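Local coordinates for protein probable acylphosphatase (Bacillus subtilis, PDB 3BR8) that catalyses the hydrolysis of acyl phosphates to a carboxylate and inorganic phosphate, at residues Y4-D9 against T70-T75; R28-W33 against I44-P49; G10-V15 against G40-L45; M23-R28 against Q54-A59. All coordinates share one frame; numbering follows the deposited sequence.

In the fold
Starting from the N terminus, interaction 1 pairs strand 2-9 with strand 68-77 and closes the longest loop; the other three contacts all lie within the span of chain it encloses. The turn after strand 2-9 meets the start of strand 42-48 in interaction 3, beside the bound phosphate. Helix 17-27 then packs on helix 50-62 in interaction 4, and the loop so formed contains interaction 2, the hairpin of strands 31-36 and 42-48. Interactions 3 and 4 cross along the chain. Together the contacts join strands 68-77, 2-9, 42-48 and 31-36 side by side and pair the two helices on one face of the sheet.

Interaction 1 (Y4-D9 against T70-T75); sequences YRIIVD and TDISVT
V74 holds CG1 anti to its backbone N (chi1 -175°) and Y4 holds CG beside its own (chi1 -76°), which sets the methyl over one face of the tyrosine ring. The two strands are antiparallel neighbours in the acylphosphatase alpha/beta sandwich, strand 70-75 lying at the edge of the sheet and 4-9 one place further in. V74 CG1 makes a CH-pi contact 4.0 Å from the Y4 ring centroid, offset toward the rim near CG and CD1. The same face of the sheet carries I6, V8 and I72: I6 and I72 run side by side, their CG2 methyls 3.7 Å apart, and V8 CG1 lies against I72 CG1 in the same manner. Helix 50-62 covers this face, with Y4 resting on L53 and V57 and I72 on V60 and K61.

The other face, with R5, I7, D9, S73, D71 and T75, is wetter. S73 OG sits 3.4 Å from I7 CB and shares one water with R5 O, while a second water donates to both I7 O and D71 OD1. R5 CB lies 3.5 Å from T75 OG1, and the rest of the extended arginine chain leads off the strand pair. Backbone bonds join R5 with T75 and I7 with S73 in both directions, the one from R5 N to T75 O being 2.8 Å long and nearly straight at 171°. At the far end a classic beta bulge sets T70 and D71 together opposite D9: D9 O takes a 2.8 Å bond from T70 N and a weak one, 3.3 Å, from D71 N.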
loop_
_atom_site.group_PDB
_atom_site.type_symbol
_atom_site.label_atom_id
_atom_site.label_comp_id
_atom_site.label_asym_id
_atom_site.label_seq_id
_atom_site.Cartn_x
_atom_site.Cartn_y
_atom_site.Cartn_z
ATOM N N TYR A 4 -3.353 -3.978 7.427
ATOM C CA TYR A 4 -4.276 -3.805 6.308
ATOM C C TYR A 4 -3.783 -4.550 5.079
ATOM O O TYR A 4 -2.605 -4.480 4.727
ATOM C CB TYR A 4 -4.423 -2.329 5.922
ATOM C CG TYR A 4 -5.259 -1.445 6.813
ATOM C CD1 TYR A 4 -5.295 -0.080 6.582
ATOM C CD2 TYR A 4 -6.020 -1.959 7.866
ATOM C CE1 TYR A 4 -6.044 0.757 7.363
ATOM C CE2 TYR A 4 -6.789 -1.121 8.663
ATOM C CZ TYR A 4 -6.788 0.238 8.405
ATOM O OH TYR A 4 -7.539 1.075 9.190
ATOM N N ARG A 5 -4.717 -5.221 4.417
ATOM C CA ARG A 5 -4.529 -5.734 3.067
ATOM C C ARG A 5 -5.285 -4.822 2.113
ATOM O O ARG A 5 -6.516 -4.748 2.163
ATOM C CB ARG A 5 -5.066 -7.155 2.960
ATOM C CG ARG A 5 -4.275 -8.154 3.733
ATOM C CD ARG A 5 -4.906 -9.498 3.540
ATOM N NE ARG A 5 -4.209 -10.544 4.264
ATOM C CZ ARG A 5 -4.562 -11.825 4.216
ATOM N NH1 ARG A 5 -5.605 -12.202 3.481
ATOM N NH2 ARG A 5 -3.880 -12.726 4.905
ATOM N N ILE A 6 -4.550 -4.127 1.254
ATOM C CA ILE A 6 -5.107 -3.121 0.355
ATOM C C ILE A 6 -4.901 -3.573 -1.086
ATOM O O ILE A 6 -3.788 -3.942 -1.459
ATOM C CB ILE A 6 -4.426 -1.740 0.591
ATOM C CG1 ILE A 6 -4.533 -1.314 2.067
ATOM C CG2 ILE A 6 -4.984 -0.676 -0.356
ATOM C CD1 ILE A 6 -3.516 -0.255 2.486
ATOM N N ILE A 7 -5.973 -3.565 -1.878
ATOM C CA ILE A 7 -5.857 -3.819 -3.315
ATOM C C ILE A 7 -6.310 -2.562 -4.045
ATOM O O ILE A 7 -7.415 -2.046 -3.800
ATOM C CB ILE A 7 -6.687 -5.038 -3.775
ATOM C CG1 ILE A 7 -6.213 -6.315 -3.065
ATOM C CG2 ILE A 7 -6.581 -5.209 -5.291
ATOM C CD1 ILE A 7 -7.059 -7.563 -3.319
ATOM N N VAL A 8 -5.438 -2.062 -4.919
ATOM C CA VAL A 8 -5.692 -0.840 -5.662
ATOM C C VAL A 8 -5.919 -1.179 -7.130
ATOM O O VAL A 8 -5.172 -1.980 -7.711
ATOM C CB VAL A 8 -4.478 0.121 -5.561
ATOM C CG1 VAL A 8 -4.819 1.490 -6.116
ATOM C CG2 VAL A 8 -3.992 0.243 -4.106
ATOM N N ASP A 9 -6.939 -0.571 -7.730
ATOM C CA ASP A 9 -7.178 -0.738 -9.151
ATOM C C ASP A 9 -7.271 0.614 -9.847
ATOM O O ASP A 9 -7.456 1.649 -9.198
ATOM C CB ASP A 9 -8.448 -1.565 -9.394
ATOM C CG ASP A 9 -8.505 -2.165 -10.793
ATOM O OD1 ASP A 9 -7.488 -2.180 -11.522
ATOM O OD2 ASP A 9 -9.596 -2.632 -11.165
ATOM N N THR A 70 -8.960 4.038 -9.226
ATOM C CA THR A 70 -10.409 3.945 -9.442
ATOM C C THR A 70 -11.095 3.151 -8.333
ATOM O O THR A 70 -12.290 3.313 -8.097
ATOM C CB THR A 70 -10.759 3.331 -10.813
ATOM O OG1 THR A 70 -10.257 1.991 -10.886
ATOM C CG2 THR A 70 -10.187 4.173 -11.957
ATOM N N ASP A 71 -10.337 2.288 -7.663
ATOM C CA ASP A 71 -10.861 1.541 -6.525
ATOM C C ASP A 71 -9.775 1.204 -5.515
ATOM O O ASP A 71 -8.629 0.942 -5.887
ATOM C CB ASP A 71 -11.546 0.250 -6.977
ATOM C CG ASP A 71 -12.266 -0.446 -5.839
ATOM O OD1 ASP A 71 -11.850 -1.560 -5.457
ATOM O OD2 ASP A 71 -13.230 0.134 -5.307
ATOM N N ILE A 72 -10.146 1.229 -4.236
ATOM C CA ILE A 72 -9.307 0.705 -3.161
ATOM C C ILE A 72 -10.167 -0.173 -2.257
ATOM O O ILE A 72 -11.185 0.277 -1.716
ATOM C CB ILE A 72 -8.618 1.820 -2.331
ATOM C CG1 ILE A 72 -7.505 2.481 -3.147
ATOM C CG2 ILE A 72 -8.042 1.253 -1.032
ATOM C CD1 ILE A 72 -6.622 3.432 -2.366
ATOM N N SER A 73 -9.773 -1.435 -2.131
ATOM C CA SER A 73 -10.411 -2.336 -1.182
ATOM C C SER A 73 -9.442 -2.540 -0.038
ATOM O O SER A 73 -8.241 -2.650 -0.258
ATOM C CB SER A 73 -10.764 -3.671 -1.840
ATOM O OG SER A 73 -9.609 -4.441 -2.107
ATOM N N VAL A 74 -9.961 -2.565 1.181
ATOM C CA VAL A 74 -9.138 -2.746 2.370
ATOM C C VAL A 74 -9.807 -3.804 3.240
ATOM O O VAL A 74 -11.010 -3.728 3.484
ATOM C CB VAL A 74 -9.028 -1.433 3.195
ATOM C CG1 VAL A 74 -8.059 -1.603 4.379
ATOM C CG2 VAL A 74 -8.606 -0.253 2.324
ATOM N N THR A 75 -9.045 -4.804 3.676
ATOM C CA THR A 75 -9.473 -5.712 4.747
ATOM C C THR A 75 -8.437 -5.663 5.871
ATOM O O THR A 75 -7.256 -5.390 5.637
ATOM C CB THR A 75 -9.657 -7.176 4.277
ATOM O OG1 THR A 75 -8.407 -7.693 3.813
ATOM C CG2 THR A 75 -10.708 -7.284 3.168
HETATM O O HOH W 1 -8.075 -5.877 0.081
HETATM O O HOH W 2 -9.423 -2.597 -5.812
HETATM O O HOH W 3 -11.095 -0.380 -11.500
#

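Interaction 2 (R28-W33 against I44-P49); sequences RKLAGW and ILAEGP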
loop_
_atom_site.group_PDB
_atom_site.type_symbol
_atom_site.label_atom_id
_atom_site.label_comp_id
_atom_site.label_asym_id
_atom_site.label_seq_id
_atom_site.Cartn_x
_atom_site.Cartn_y
_atom_site.Cartn_z
ATOM N N ARG A 28 5.488 6.930 6.935
ATOM C CA ARG A 28 4.528 6.623 7.983
ATOM C C ARG A 28 4.948 5.456 8.873
ATOM O O ARG A 28 4.185 5.018 9.726
ATOM C CB ARG A 28 3.143 6.423 7.363
ATOM C CG ARG A 28 2.704 7.656 6.607
ATOM C CD ARG A 28 1.321 7.549 5.958
ATOM N NE ARG A 28 1.197 8.686 5.050
ATOM C CZ ARG A 28 0.881 9.927 5.416
ATOM N NH1 ARG A 28 0.511 10.215 6.666
ATOM N NH2 ARG A 28 0.930 10.893 4.500
ATOM N N LYS A 29 6.183 4.994 8.693
ATOM C CA LYS A 29 6.800 3.924 9.501
ATOM C C LYS A 29 5.967 2.636 9.525
ATOM O O LYS A 29 5.811 1.991 10.558
ATOM C CB LYS A 29 7.188 4.420 10.911
ATOM C CG LYS A 29 8.138 5.619 10.865
ATOM C CD LYS A 29 8.558 6.098 12.263
ATOM C CE LYS A 29 9.374 7.386 12.206
ATOM N NZ LYS A 29 9.913 7.761 13.565
ATOM N N LEU A 30 5.439 2.279 8.360
ATOM C CA LEU A 30 4.663 1.061 8.192
ATOM C C LEU A 30 5.541 -0.048 7.629
ATOM O O LEU A 30 6.452 0.210 6.841
ATOM C CB LEU A 30 3.484 1.328 7.253
ATOM C CG LEU A 30 2.520 2.423 7.704
ATOM C CD1 LEU A 30 1.496 2.666 6.610
ATOM C CD2 LEU A 30 1.847 2.031 9.004
ATOM N N ALA A 31 5.260 -1.280 8.035
ATOM C CA ALA A 31 5.997 -2.442 7.531
ATOM C C ALA A 31 5.102 -3.295 6.627
ATOM O O ALA A 31 3.882 -3.284 6.759
ATOM C CB ALA A 31 6.526 -3.264 8.680
ATOM N N GLY A 32 5.708 -4.018 5.697
ATOM C CA GLY A 32 4.947 -4.829 4.760
ATOM C C GLY A 32 5.547 -4.767 3.374
ATOM O O GLY A 32 6.777 -4.756 3.223
ATOM N N TRP A 33 4.695 -4.713 2.354
ATOM C CA TRP A 33 5.177 -4.723 0.979
ATOM C C TRP A 33 4.145 -4.187 -0.006
ATOM O O TRP A 33 2.959 -4.053 0.312
ATOM C CB TRP A 33 5.615 -6.143 0.545
ATOM C CG TRP A 33 4.460 -7.138 0.388
ATOM C CD1 TRP A 33 3.640 -7.296 -0.710
ATOM C CD2 TRP A 33 4.027 -8.103 1.349
ATOM N NE1 TRP A 33 2.723 -8.295 -0.474
ATOM C CE2 TRP A 33 2.943 -8.813 0.774
ATOM C CE3 TRP A 33 4.455 -8.444 2.637
ATOM C CZ2 TRP A 33 2.281 -9.841 1.450
ATOM C CZ3 TRP A 33 3.794 -9.461 3.313
ATOM C CH2 TRP A 33 2.717 -10.149 2.716
ATOM N N ILE A 44 -0.989 -4.263 -1.506
ATOM C CA ILE A 44 -0.224 -3.594 -0.467
ATOM C C ILE A 44 -0.569 -4.250 0.863
ATOM O O ILE A 44 -1.747 -4.305 1.235
ATOM C CB ILE A 44 -0.586 -2.090 -0.357
ATOM C CG1 ILE A 44 -0.411 -1.338 -1.687
ATOM C CG2 ILE A 44 0.247 -1.437 0.750
ATOM C CD1 ILE A 44 -1.002 0.081 -1.681
ATOM N N LEU A 45 0.447 -4.762 1.558
ATOM C CA LEU A 45 0.279 -5.226 2.927
ATOM C C LEU A 45 0.973 -4.202 3.811
ATOM O O LEU A 45 2.161 -3.923 3.612
ATOM C CB LEU A 45 0.908 -6.611 3.096
ATOM C CG LEU A 45 0.664 -7.385 4.388
ATOM C CD1 LEU A 45 1.597 -6.970 5.533
ATOM C CD2 LEU A 45 -0.803 -7.342 4.774
ATOM N N ALA A 46 0.240 -3.621 4.758
ATOM C CA ALA A 46 0.827 -2.601 5.622
ATOM C C ALA A 46 0.443 -2.846 7.077
ATOM O O ALA A 46 -0.727 -3.099 7.376
ATOM C CB ALA A 46 0.393 -1.214 5.183
ATOM N N GLU A 47 1.420 -2.741 7.972
ATOM C CA GLU A 47 1.279 -3.012 9.400
ATOM C C GLU A 47 1.808 -1.784 10.154
ATOM O O GLU A 47 2.888 -1.313 9.903
ATOM C CB GLU A 47 2.064 -4.260 9.833
ATOM C CG GLU A 47 1.679 -5.565 9.123
ATOM C CD GLU A 47 2.412 -6.805 9.644
ATOM O OE1 GLU A 47 3.388 -6.671 10.417
ATOM O OE2 GLU A 47 1.999 -7.931 9.287
ATOM N N GLY A 48 1.055 -1.331 11.151
ATOM C CA GLY A 48 1.512 -0.215 11.979
ATOM C C GLY A 48 0.379 0.339 12.824
ATOM O O GLY A 48 -0.698 -0.278 12.913
ATOM N N PRO A 49 0.613 1.499 13.459
ATOM C CA PRO A 49 -0.424 2.137 14.256
ATOM C C PRO A 49 -1.575 2.643 13.407
ATOM O O PRO A 49 -1.407 2.987 12.229
ATOM C CB PRO A 49 0.298 3.316 14.916
ATOM C CG PRO A 49 1.757 3.081 14.718
ATOM C CD PRO A 49 1.878 2.258 13.478
#
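L45 lays its CB squarely over the six-membered ring of W33, 3.7 Å from the centroid and 6° off the ring normal, a CH-pi contact over the centre of the face. W33 holds CG between its backbone N and carbonyl carbon (chi1 69°), and the indole reaches across its strand neighbour, with L45 CG close above CH2 and CZ3. Both residues belong to an antiparallel hairpin, where backbone bonds link W33 with L45 and A31 with E47, each in both directions.

The tightest packing is at the two glycines. G32 CA comes to 3.1 Å from L45 O, and a side chain there would collide with that oxygen. G48 CA lies 3.7 Å from L30 CD2, where a CB would strike the leucine. L30 also sets CD2 3.6 Å from E47 O, and its other methyl, CD1, is more distantly placed at 4.3 Å from A46 CB.

The contact slackens toward the solvent side at K29, the C-prime residue of the Schellman motif that ends the preceding helix: its chain leads away from segment 44-49. P49, at the N-cap of the next helix, brings CD no nearer than 4.5 Å to L30 CD2. E47 touches A31 O through CB, while in one of its two conformers OE2 bonds to the backbone N of E81; W33 NE1 likewise bonds to E43.

In the sheet, I44 and A46 pair with I6 and Y4 of strand 2-9 while G32 bonds to R85 and S87, and on the helix-bearing face L30 and I44 press on F56 of helix 50-62.

Interaction 3 (G10-V15 against G40-L45); sequences GRVQGV and GRVEIL. With PO4 (phosphate ion), chain B.
V12 overlaps V42, its CG2 methyl lying 3.8 Å from V42 CG2 as the two side chains meet at a slant. The segment 10-15 begins the phosphate-binding loop of the acylphosphatase fold, between strand 2-9 and helix 17-27, and here it meets the start of strand 42-48. V12 carries CG2 between its backbone N and carbonyl carbon (chi1 -67° for CG1), which also brings that methyl to 3.5 Å from G40 O. V42 CG2 in turn lies 3.4 Å from V12 O.

Q13 stretches out alongside G40, CG and CD both near G40 O, and the end of its extended chain reaches the backbone of G40 and R41. The amide is probably turned over in the model, so which of its two ends faces the G40-R41 backbone is uncertain. An alanine here removes CG and CD from beside the G40 carbonyl and would probably open a gap next to active-site residue N36, which the glutamine side chain also touches.

One water ties the two segments together, donating to G10 O at 2.7 Å and to G40 O at 2.8 Å and accepting from V12 N. The R41 side chain points away from segment 10-15 and forms a salt bridge with D39. Beyond V12 and Q13 the loop turns its backbone N-H groups to the phosphate ion, probably from the crystallisation liquor. The ion also binds G16 N, F17 N and the active-site side chains of R18 and N36, so it marks the likely place of the substrate's phosphoryl group. G14 N gives phosphate O3 a 2.9 Å bond, and V15 N gives O1 one of 3.1 Å.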
loop_
_atom_site.group_PDB
_atom_site.type_symbol
_atom_site.label_atom_id
_atom_site.label_comp_id
_atom_site.label_asym_id
_atom_site.label_seq_id
_atom_site.Cartn_x
_atom_site.Cartn_y
_atom_site.Cartn_z
ATOM N N GLY A 10 -7.137 0.574 -11.168
ATOM C CA GLY A 10 -7.165 1.765 -12.012
ATOM C C GLY A 10 -6.017 1.742 -13.004
ATOM O O GLY A 10 -5.610 0.676 -13.473
ATOM N N ARG A 11 -5.497 2.925 -13.319
ATOM C CA ARG A 11 -4.247 3.059 -14.049
ATOM C C ARG A 11 -3.154 3.162 -13.001
ATOM O O ARG A 11 -2.763 4.261 -12.591
ATOM C CB ARG A 11 -4.270 4.307 -14.925
ATOM C CG ARG A 11 -3.082 4.412 -15.878
ATOM C CD ARG A 11 -2.885 5.838 -16.402
ATOM N NE ARG A 11 -4.106 6.377 -17.002
ATOM C CZ ARG A 11 -4.756 7.465 -16.589
ATOM N NH1 ARG A 11 -4.310 8.190 -15.567
ATOM N NH2 ARG A 11 -5.860 7.842 -17.225
ATOM N N VAL A 12 -2.680 2.005 -12.551
ATOM C CA VAL A 12 -1.818 1.950 -11.372
ATOM C C VAL A 12 -0.534 1.139 -11.548
ATOM O O VAL A 12 0.145 0.841 -10.561
ATOM C CB VAL A 12 -2.611 1.520 -10.095
ATOM C CG1 VAL A 12 -3.629 2.598 -9.719
ATOM C CG2 VAL A 12 -3.301 0.162 -10.290
ATOM N N GLN A 13 -0.210 0.787 -12.794
ATOM C CA GLN A 13 1.071 0.138 -13.104
ATOM C C GLN A 13 1.819 0.886 -14.201
ATOM O O GLN A 13 1.200 1.550 -15.028
ATOM C CB GLN A 13 0.883 -1.330 -13.487
ATOM C CG GLN A 13 0.322 -2.157 -12.344
ATOM C CD GLN A 13 0.329 -3.653 -12.589
ATOM O OE1 GLN A 13 -0.140 -4.428 -11.751
ATOM N NE2 GLN A 13 0.879 -4.072 -13.717
ATOM N N GLY A 14 3.145 0.787 -14.196
ATOM C CA GLY A 14 3.973 1.532 -15.139
ATOM C C GLY A 14 3.914 3.028 -14.908
ATOM O O GLY A 14 4.163 3.808 -15.830
ATOM N N VAL A 15 3.592 3.424 -13.673
ATOM C CA VAL A 15 3.442 4.841 -13.315
ATOM C C VAL A 15 4.201 5.211 -12.037
ATOM O O VAL A 15 3.891 6.221 -11.404
ATOM C CB VAL A 15 1.944 5.258 -13.155
ATOM C CG1 VAL A 15 1.237 5.316 -14.514
ATOM C CG2 VAL A 15 1.209 4.309 -12.204
ATOM N N GLY A 40 -3.110 -6.248 -13.379
ATOM C CA GLY A 40 -3.118 -4.784 -13.401
ATOM C C GLY A 40 -3.273 -4.115 -12.047
ATOM O O GLY A 40 -2.987 -2.929 -11.895
ATOM N N ARG A 41 -3.727 -4.871 -11.059
ATOM C CA ARG A 41 -3.928 -4.325 -9.722
ATOM C C ARG A 41 -2.633 -4.304 -8.924
ATOM O O ARG A 41 -1.644 -4.943 -9.297
ATOM C CB ARG A 41 -4.994 -5.118 -8.985
ATOM C CG ARG A 41 -6.363 -5.039 -9.643
ATOM C CD ARG A 41 -7.386 -5.828 -8.862
ATOM N NE ARG A 41 -7.060 -7.251 -8.873
ATOM C CZ ARG A 41 -7.721 -8.185 -8.196
ATOM N NH1 ARG A 41 -8.744 -7.855 -7.416
ATOM N NH2 ARG A 41 -7.345 -9.453 -8.290
ATOM N N VAL A 42 -2.661 -3.559 -7.824
ATOM C CA VAL A 42 -1.500 -3.441 -6.946
ATOM C C VAL A 42 -1.916 -3.909 -5.555
ATOM O O VAL A 42 -2.939 -3.460 -5.019
ATOM C CB VAL A 42 -0.973 -1.984 -6.903
ATOM C CG1 VAL A 42 0.167 -1.848 -5.906
ATOM C CG2 VAL A 42 -0.514 -1.547 -8.294
ATOM N N GLU A 43 -1.147 -4.837 -4.994
ATOM C CA GLU A 43 -1.401 -5.318 -3.647
ATOM C C GLU A 43 -0.453 -4.632 -2.665
ATOM O O GLU A 43 0.722 -4.420 -2.962
ATOM C CB GLU A 43 -1.303 -6.856 -3.572
ATOM C CG GLU A 43 0.080 -7.416 -3.329
ATOM C CD GLU A 43 0.083 -8.911 -3.109
ATOM O OE1 GLU A 43 -0.681 -9.613 -3.798
ATOM O OE2 GLU A 43 0.870 -9.384 -2.266
ATOM N N ILE A 44 -0.989 -4.263 -1.506
ATOM C CA ILE A 44 -0.224 -3.594 -0.467
ATOM C C ILE A 44 -0.569 -4.250 0.863
ATOM O O ILE A 44 -1.747 -4.305 1.235
ATOM C CB ILE A 44 -0.586 -2.090 -0.357
ATOM C CG1 ILE A 44 -0.411 -1.338 -1.687
ATOM C CG2 ILE A 44 0.247 -1.437 0.750
ATOM C CD1 ILE A 44 -1.002 0.081 -1.681
ATOM N N LEU A 45 0.447 -4.762 1.558
ATOM C CA LEU A 45 0.279 -5.226 2.927
ATOM C C LEU A 45 0.973 -4.202 3.811
ATOM O O LEU A 45 2.161 -3.923 3.612
ATOM C CB LEU A 45 0.908 -6.611 3.096
ATOM C CG LEU A 45 0.664 -7.385 4.388
ATOM C CD1 LEU A 45 1.597 -6.970 5.533
ATOM C CD2 LEU A 45 -0.803 -7.342 4.774
HETATM P P PO4 B . 5.128 0.803 -11.394
HETATM O O1 PO4 B . 3.812 1.555 -11.199
HETATM O O2 PO4 B . 5.996 1.755 -12.189
HETATM O O3 PO4 B . 4.819 -0.465 -12.174
HETATM O O4 PO4 B . 5.737 0.564 -10.020
HETATM O O HOH W 4 -3.337 -0.796 -13.606
#

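Interaction 4 (M23-R28 against Q54-A59); sequences MEADKR and QSFVEA
S55 comes first on helix 54-59, its OG 3.0 Å from R28 NH1 in a weak, bent hydrogen bond of 122°; the hydroxyl's strongest partner is N51 O, one turn back, with A52 O also within reach of its proton. The S55 backbone O lies over the centre of one face of the R28 guanidinium, and K27 CE lies over the opposite face, nearer its rim.

F56 follows, with CG anti to its backbone N (chi1 176°), and its ring reaches the other helix. E24 CB and R28 CD approach the ring at its edge, and CE1 touches A25 CB at 3.9 Å. R28 CD also rests 3.6 Å from F56 CA.

One turn on, A59 puts CB 3.4 Å from E24 OE1. That oxygen is gripped side-on by R28 NE and NH2, both at 2.9 Å and close to the guanidinium plane, NH2 meeting its syn lone pair. This salt bridge stays within one segment and probably limits rotation of the guanidinium, whose NH1 reaches S55. An alanine in place of R28 would probably leave the E24 carboxylate without its charged mate and open a gap beside S55 and F56.

The two helices run antiparallel at 159°, short-segment axes 10.2 Å apart. Both pack on one face of the sheet: F56 reaches I6, I44 and A46, V57 touches Y4 and I6, and A25 meets F86 of strand 86-88.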
loop_
_atom_site.group_PDB
_atom_site.type_symbol
_atom_site.label_atom_id
_atom_site.label_comp_id
_atom_site.label_asym_id
_atom_site.label_seq_id
_atom_site.Cartn_x
_atom_site.Cartn_y
_atom_site.Cartn_z
ATOM N N MET A 23 7.499 5.048 -0.492
ATOM C CA MET A 23 7.874 6.302 0.164
ATOM C C MET A 23 6.859 6.690 1.211
ATOM O O MET A 23 7.233 7.128 2.298
ATOM C CB MET A 23 8.060 7.455 -0.836
ATOM C CG MET A 23 9.184 7.276 -1.870
ATOM S SD MET A 23 10.834 6.923 -1.204
ATOM C CE MET A 23 10.893 5.117 -1.326
ATOM N N GLU A 24 5.576 6.506 0.899
ATOM C CA GLU A 24 4.529 6.824 1.871
ATOM C C GLU A 24 4.594 5.895 3.070
ATOM O O GLU A 24 4.430 6.331 4.213
ATOM C CB GLU A 24 3.150 6.748 1.218
ATOM C CG GLU A 24 2.785 7.981 0.429
ATOM C CD GLU A 24 2.700 9.253 1.279
ATOM O OE1 GLU A 24 2.219 9.236 2.436
ATOM O OE2 GLU A 24 3.080 10.297 0.738
ATOM N N ALA A 25 4.788 4.605 2.821
ATOM C CA ALA A 25 4.879 3.633 3.903
ATOM C C ALA A 25 6.078 3.906 4.817
ATOM O O ALA A 25 5.942 3.866 6.041
ATOM C CB ALA A 25 4.962 2.243 3.342
ATOM N N ASP A 26 7.234 4.207 4.233
ATOM C CA ASP A 26 8.402 4.532 5.049
ATOM C C ASP A 26 8.198 5.826 5.835
ATOM O O ASP A 26 8.522 5.891 7.019
ATOM C CB ASP A 26 9.662 4.626 4.199
ATOM C CG ASP A 26 10.215 3.267 3.773
ATOM O OD1 ASP A 26 9.862 2.222 4.365
ATOM O OD2 ASP A 26 11.058 3.267 2.850
ATOM N N LYS A 27 7.651 6.850 5.182
ATOM C CA LYS A 27 7.333 8.092 5.870
ATOM C C LYS A 27 6.482 7.800 7.101
ATOM O O LYS A 27 6.725 8.361 8.171
ATOM C CB LYS A 27 6.580 9.042 4.935
ATOM C CG LYS A 27 5.944 10.235 5.648
ATOM C CD LYS A 27 5.221 11.164 4.690
ATOM C CE LYS A 27 4.376 12.163 5.454
ATOM N NZ LYS A 27 3.986 13.285 4.564
ATOM N N ARG A 28 5.488 6.930 6.935
ATOM C CA ARG A 28 4.528 6.623 7.983
ATOM C C ARG A 28 4.948 5.456 8.873
ATOM O O ARG A 28 4.185 5.018 9.726
ATOM C CB ARG A 28 3.143 6.423 7.363
ATOM C CG ARG A 28 2.704 7.656 6.607
ATOM C CD ARG A 28 1.321 7.549 5.958
ATOM N NE ARG A 28 1.197 8.686 5.050
ATOM C CZ ARG A 28 0.881 9.927 5.416
ATOM N NH1 ARG A 28 0.511 10.215 6.666
ATOM N NH2 ARG A 28 0.930 10.893 4.500
ATOM N N GLN A 54 -4.465 4.715 8.638
ATOM C CA GLN A 54 -5.589 5.455 8.072
ATOM C C GLN A 54 -5.115 6.563 7.144
ATOM O O GLN A 54 -5.639 6.722 6.041
ATOM C CB GLN A 54 -6.458 6.033 9.185
ATOM C CG GLN A 54 -7.679 6.785 8.666
ATOM C CD GLN A 54 -8.572 7.310 9.766
ATOM O OE1 GLN A 54 -9.296 8.291 9.572
ATOM N NE2 GLN A 54 -8.543 6.661 10.923
ATOM N N SER A 55 -4.132 7.345 7.594
ATOM C CA SER A 55 -3.584 8.404 6.758
ATOM C C SER A 55 -2.871 7.841 5.521
ATOM O O SER A 55 -2.939 8.442 4.446
ATOM C CB SER A 55 -2.680 9.340 7.574
ATOM O OG SER A 55 -1.568 8.670 8.140
ATOM N N PHE A 56 -2.223 6.684 5.657
ATOM C CA PHE A 56 -1.618 5.993 4.505
ATOM C C PHE A 56 -2.644 5.656 3.420
ATOM O O PHE A 56 -2.389 5.901 2.234
ATOM C CB PHE A 56 -0.933 4.730 5.017
ATOM C CG PHE A 56 -0.324 3.840 3.956
ATOM C CD1 PHE A 56 0.817 4.218 3.254
ATOM C CD2 PHE A 56 -0.832 2.557 3.748
ATOM C CE1 PHE A 56 1.394 3.352 2.329
ATOM C CE2 PHE A 56 -0.252 1.689 2.825
ATOM C CZ PHE A 56 0.868 2.083 2.120
ATOM N N VAL A 57 -3.792 5.103 3.811
ATOM C CA VAL A 57 -4.841 4.777 2.846
ATOM C C VAL A 57 -5.256 6.015 2.045
ATOM O O VAL A 57 -5.422 5.955 0.818
ATOM C CB VAL A 57 -6.059 4.125 3.552
ATOM C CG1 VAL A 57 -7.273 4.056 2.628
ATOM C CG2 VAL A 57 -5.695 2.735 4.026
ATOM N N GLU A 58 -5.410 7.150 2.727
ATOM C CA GLU A 58 -5.771 8.384 2.023
ATOM C C GLU A 58 -4.689 8.854 1.055
ATOM O O GLU A 58 -4.977 9.298 -0.055
ATOM C CB GLU A 58 -6.130 9.490 3.011
ATOM C CG GLU A 58 -7.408 9.200 3.759
ATOM C CD GLU A 58 -8.548 8.815 2.821
ATOM O OE1 GLU A 58 -8.954 9.669 1.997
ATOM O OE2 GLU A 58 -9.029 7.664 2.917
ATOM N N ALA A 59 -3.433 8.729 1.474
ATOM C CA ALA A 59 -2.311 9.098 0.604
ATOM C C ALA A 59 -2.249 8.208 -0.632
ATOM O O ALA A 59 -2.035 8.684 -1.747
ATOM C CB ALA A 59 -0.987 9.049 1.368
#